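Local coordinates for ATP-dependent Clp protease adapter protein ClpS 2 (Agrobacterium tumefaciens, PDB 4YJM) that probably modulates the substrate specificity of ClpAP-mediated, ATP-dependent protein degradation, acting as an N-end rule adaptor that binds the N-terminal domain of the chaperone ClpA, at residues 45-50 / 78-83. Residues are numbered along the deposited sequence; the frame is centred on the assembly and turned at random.
Sequences AVFRMS and ETKAKE
Lys80 runs extended as far as CE, its middle torsions both anti, and turns only at its last torsion (chi4 -53°), which brings NZ onto the carbonyl oxygen of Val46. On the other side of the contact, Val46 places CG1 opposite its own backbone N (chi1 178°), and this branch reaches over to helix 74-91, 3.8 Å from the backbone O of Lys80 and 4.0 Å from its CB. Phe47 adds a ring whose CE1 lies 3.7 Å from Lys80 CB and 3.9 Å from Lys80 CD; the CB methylene meets the ring obliquely. The same Val46 CG1 sits over one face of that ring, displaced toward its rim, so valine and phenylalanine form a single apolar surface, and the lysine chain runs alongside it, pointing the other way from the valine and phenylalanine side chains. At the end of that chain, Lys80 NZ donates to Val46 O at 3.2 Å, arriving nearly in line with the carbonyl (C=O...N angle 167°).

The contact joins the last turn of helix 36-47 to the first half of helix 74-91, on the side of the three-stranded sheet where Phe47 also packs on Val69 and Val70 of strand 66-73. Val46 extends the helix-helix packing to Ala84 and Leu87. Just beyond, Arg48 takes a positive phi and leaves the helix. Val46 O thus belongs to the C-terminal turn, where the helix dipole would be expected to add to the partial negative charge on the carbonyl oxygens; the lysine ammonium group probably offsets this charge through its side-chain hydrogen bond to a carbonyl of the last helical turn, while its methylenes stay against hydrophobic neighbours.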
ATOM      1  N   ALA A  45      -0.873   0.964  10.511  1.00 30.53           N
ATOM      2  CA  ALA A  45      -1.056  -0.345  11.164  1.00 34.05           C
ATOM      3  C   ALA A  45      -0.253  -1.450  10.463  1.00 28.42           C
ATOM      4  O   ALA A  45       0.347  -2.281  11.114  1.00 31.09           O
ATOM      5  CB  ALA A  45      -2.522  -0.731  11.191  1.00 32.50           C
ATOM      6  N   VAL A  46      -0.295  -1.453   9.141  1.00 23.40           N
ATOM      7  CA  VAL A  46       0.259  -2.544   8.317  1.00 22.34           C
ATOM      8  C   VAL A  46       1.732  -2.287   7.993  1.00 35.47           C
ATOM      9  O   VAL A  46       2.524  -3.221   8.000  1.00 27.12           O
ATOM     10  CB  VAL A  46      -0.553  -2.736   7.044  1.00 24.54           C
ATOM     11  CG1 VAL A  46       0.056  -3.853   6.139  1.00 30.20           C
ATOM     12  CG2 VAL A  46      -2.036  -3.097   7.400  1.00 29.55           C
ATOM     13  N   PHE A  47       2.107  -1.031   7.761  1.00 29.88           N
ATOM     14  CA  PHE A  47       3.464  -0.722   7.283  1.00 32.83           C
ATOM     15  C   PHE A  47       4.274   0.145   8.247  1.00 32.34           C
ATOM     16  O   PHE A  47       5.410   0.522   7.943  1.00 36.10           O
ATOM     17  CB  PHE A  47       3.389  -0.044   5.904  1.00 24.55           C
ATOM     18  CG  PHE A  47       2.693  -0.844   4.877  1.00 25.93           C
ATOM     19  CD1 PHE A  47       3.363  -1.838   4.190  1.00 27.31           C
ATOM     20  CD2 PHE A  47       1.371  -0.608   4.574  1.00 23.29           C
ATOM     21  CE1 PHE A  47       2.749  -2.556   3.246  1.00 23.92           C
ATOM     22  CE2 PHE A  47       0.726  -1.356   3.614  1.00 24.56           C
ATOM     23  CZ  PHE A  47       1.416  -2.322   2.927  1.00 30.77           C
ATOM     24  N   ARG A  48       3.715   0.457   9.410  1.00 25.39           N
ATOM     25  CA  ARG A  48       4.397   1.243  10.422  1.00 33.70           C
ATOM     26  C   ARG A  48       4.763   2.642   9.891  1.00 38.39           C
ATOM     27  O   ARG A  48       5.690   3.271  10.384  1.00 33.48           O
ATOM     28  CB  ARG A  48       5.644   0.491  10.920  1.00 39.68           C
ATOM     29  CG  ARG A  48       5.324  -0.903  11.509  1.00 71.50           C
ATOM     30  CD  ARG A  48       6.573  -1.655  11.971  1.00123.45           C
ATOM     31  NE  ARG A  48       7.306  -0.925  13.001  1.00154.53           N
ATOM     32  CZ  ARG A  48       8.568  -1.165  13.342  1.00161.85           C
ATOM     33  NH1 ARG A  48       9.258  -2.121  12.735  1.00177.12           N
ATOM     34  NH2 ARG A  48       9.143  -0.439  14.291  1.00179.58           N
ATOM     35  N   MET A  49       4.017   3.130   8.907  1.00 41.20           N
ATOM     36  CA  MET A  49       4.361   4.372   8.209  1.00 44.78           C
ATOM     37  C   MET A  49       3.765   5.598   8.923  1.00 42.60           C
ATOM     38  O   MET A  49       2.604   5.589   9.345  1.00 46.83           O
ATOM     39  CB  MET A  49       3.891   4.260   6.743  1.00 38.51           C
ATOM     40  CG  MET A  49       4.237   5.431   5.901  1.00 39.28           C
ATOM     41  SD  MET A  49       3.772   5.087   4.218  1.00 40.63           S
ATOM     42  CE  MET A  49       5.170   4.046   3.714  1.00 41.83           C
ATOM     43  N   SER A  50       4.555   6.653   9.107  1.00 42.68           N
ATOM     44  CA  SER A  50       4.056   7.791   9.875  1.00 47.73           C
ATOM     45  C   SER A  50       3.015   8.572   9.082  1.00 41.37           C
ATOM     46  O   SER A  50       2.887   8.406   7.855  1.00 37.61           O
ATOM     47  CB  SER A  50       5.195   8.736  10.268  1.00 60.01           C
ATOM     48  OG  SER A  50       5.709   9.351   9.103  1.00 55.48           O
ATOM     49  N   GLU A  78       3.258  -9.818  -0.636  1.00 23.39           N
ATOM     50  CA  GLU A  78       1.922 -10.348  -0.914  1.00 24.95           C
ATOM     51  C   GLU A  78       1.074 -10.323   0.343  1.00 29.21           C
ATOM     52  O   GLU A  78      -0.094  -9.959   0.302  1.00 27.60           O
ATOM     53  CB  GLU A  78       1.997 -11.766  -1.475  1.00 28.90           C
ATOM     54  CG  GLU A  78       2.612 -11.838  -2.866  1.00 24.18           C
ATOM     55  CD  GLU A  78       3.051 -13.225  -3.304  1.00 30.57           C
ATOM     56  OE1 GLU A  78       2.952 -14.182  -2.529  1.00 28.87           O
ATOM     57  OE2 GLU A  78       3.510 -13.363  -4.467  1.00 28.67           O
ATOM     58  N   THR A  79       1.650 -10.739   1.463  1.00 23.43           N
ATOM     59  CA  THR A  79       0.907 -10.792   2.727  1.00 27.29           C
ATOM     60  C   THR A  79       0.439  -9.429   3.170  1.00 23.72           C
ATOM     61  O   THR A  79      -0.726  -9.241   3.518  1.00 28.62           O
ATOM     62  CB  THR A  79       1.770 -11.418   3.848  1.00 30.66           C
ATOM     63  OG1 THR A  79       1.958 -12.782   3.533  1.00 34.12           O
ATOM     64  CG2 THR A  79       1.051 -11.391   5.185  1.00 38.90           C
ATOM     65  N   LYS A  80       1.342  -8.460   3.163  1.00 26.06           N
ATOM     66  CA  LYS A  80       0.968  -7.092   3.522  1.00 29.35           C
ATOM     67  C   LYS A  80       0.018  -6.408   2.551  1.00 38.80           C
ATOM     68  O   LYS A  80      -0.858  -5.701   3.005  1.00 27.42           O
ATOM     69  CB  LYS A  80       2.197  -6.232   3.668  1.00 29.92           C
ATOM     70  CG  LYS A  80       2.994  -6.597   4.945  1.00 38.00           C
ATOM     71  CD  LYS A  80       4.204  -5.699   5.137  1.00 50.17           C
ATOM     72  CE  LYS A  80       4.954  -6.011   6.429  1.00 62.48           C
ATOM     73  NZ  LYS A  80       4.055  -5.989   7.621  1.00 53.81           N
ATOM     74  N   ALA A  81       0.202  -6.574   1.238  1.00 23.71           N
ATOM     75  CA  ALA A  81      -0.732  -6.013   0.284  1.00 21.59           C
ATOM     76  C   ALA A  81      -2.119  -6.560   0.563  1.00 28.68           C
ATOM     77  O   ALA A  81      -3.110  -5.815   0.545  1.00 28.18           O
ATOM     78  CB  ALA A  81      -0.299  -6.294  -1.167  1.00 26.59           C
ATOM     79  N   LYS A  82      -2.211  -7.855   0.854  1.00 27.68           N
ATOM     80  CA  LYS A  82      -3.530  -8.440   1.073  1.00 27.57           C
ATOM     81  C   LYS A  82      -4.147  -7.983   2.420  1.00 29.68           C
ATOM     82  O   LYS A  82      -5.336  -7.723   2.487  1.00 27.25           O
ATOM     83  CB  LYS A  82      -3.477  -9.952   1.033  1.00 31.54           C
ATOM     84  CG  LYS A  82      -4.808 -10.636   1.448  1.00 31.70           C
ATOM     85  CD  LYS A  82      -4.907 -12.058   0.951  1.00 51.94           C
ATOM     86  CE  LYS A  82      -6.295 -12.650   1.220  1.00 60.65           C
ATOM     87  NZ  LYS A  82      -6.551 -12.788   2.671  1.00 59.24           N
ATOM     88  N   GLU A  83      -3.351  -7.874   3.482  1.00 25.88           N
ATOM     89  CA  GLU A  83      -3.899  -7.429   4.777  1.00 30.54           C
ATOM     90  C   GLU A  83      -4.412  -6.006   4.677  1.00 34.01           C
ATOM     91  O   GLU A  83      -5.501  -5.689   5.199  1.00 32.58           O
ATOM     92  CB  GLU A  83      -2.846  -7.526   5.903  1.00 25.86           C
ATOM     93  CG  GLU A  83      -2.572  -8.963   6.311  1.00 41.81           C
ATOM     94  CD  GLU A  83      -1.512  -9.069   7.423  1.00 55.61           C
ATOM     95  OE1 GLU A  83      -0.928  -8.027   7.776  1.00 55.22           O
ATOM     96  OE2 GLU A  83      -1.270 -10.186   7.916  1.00 77.24           O
TER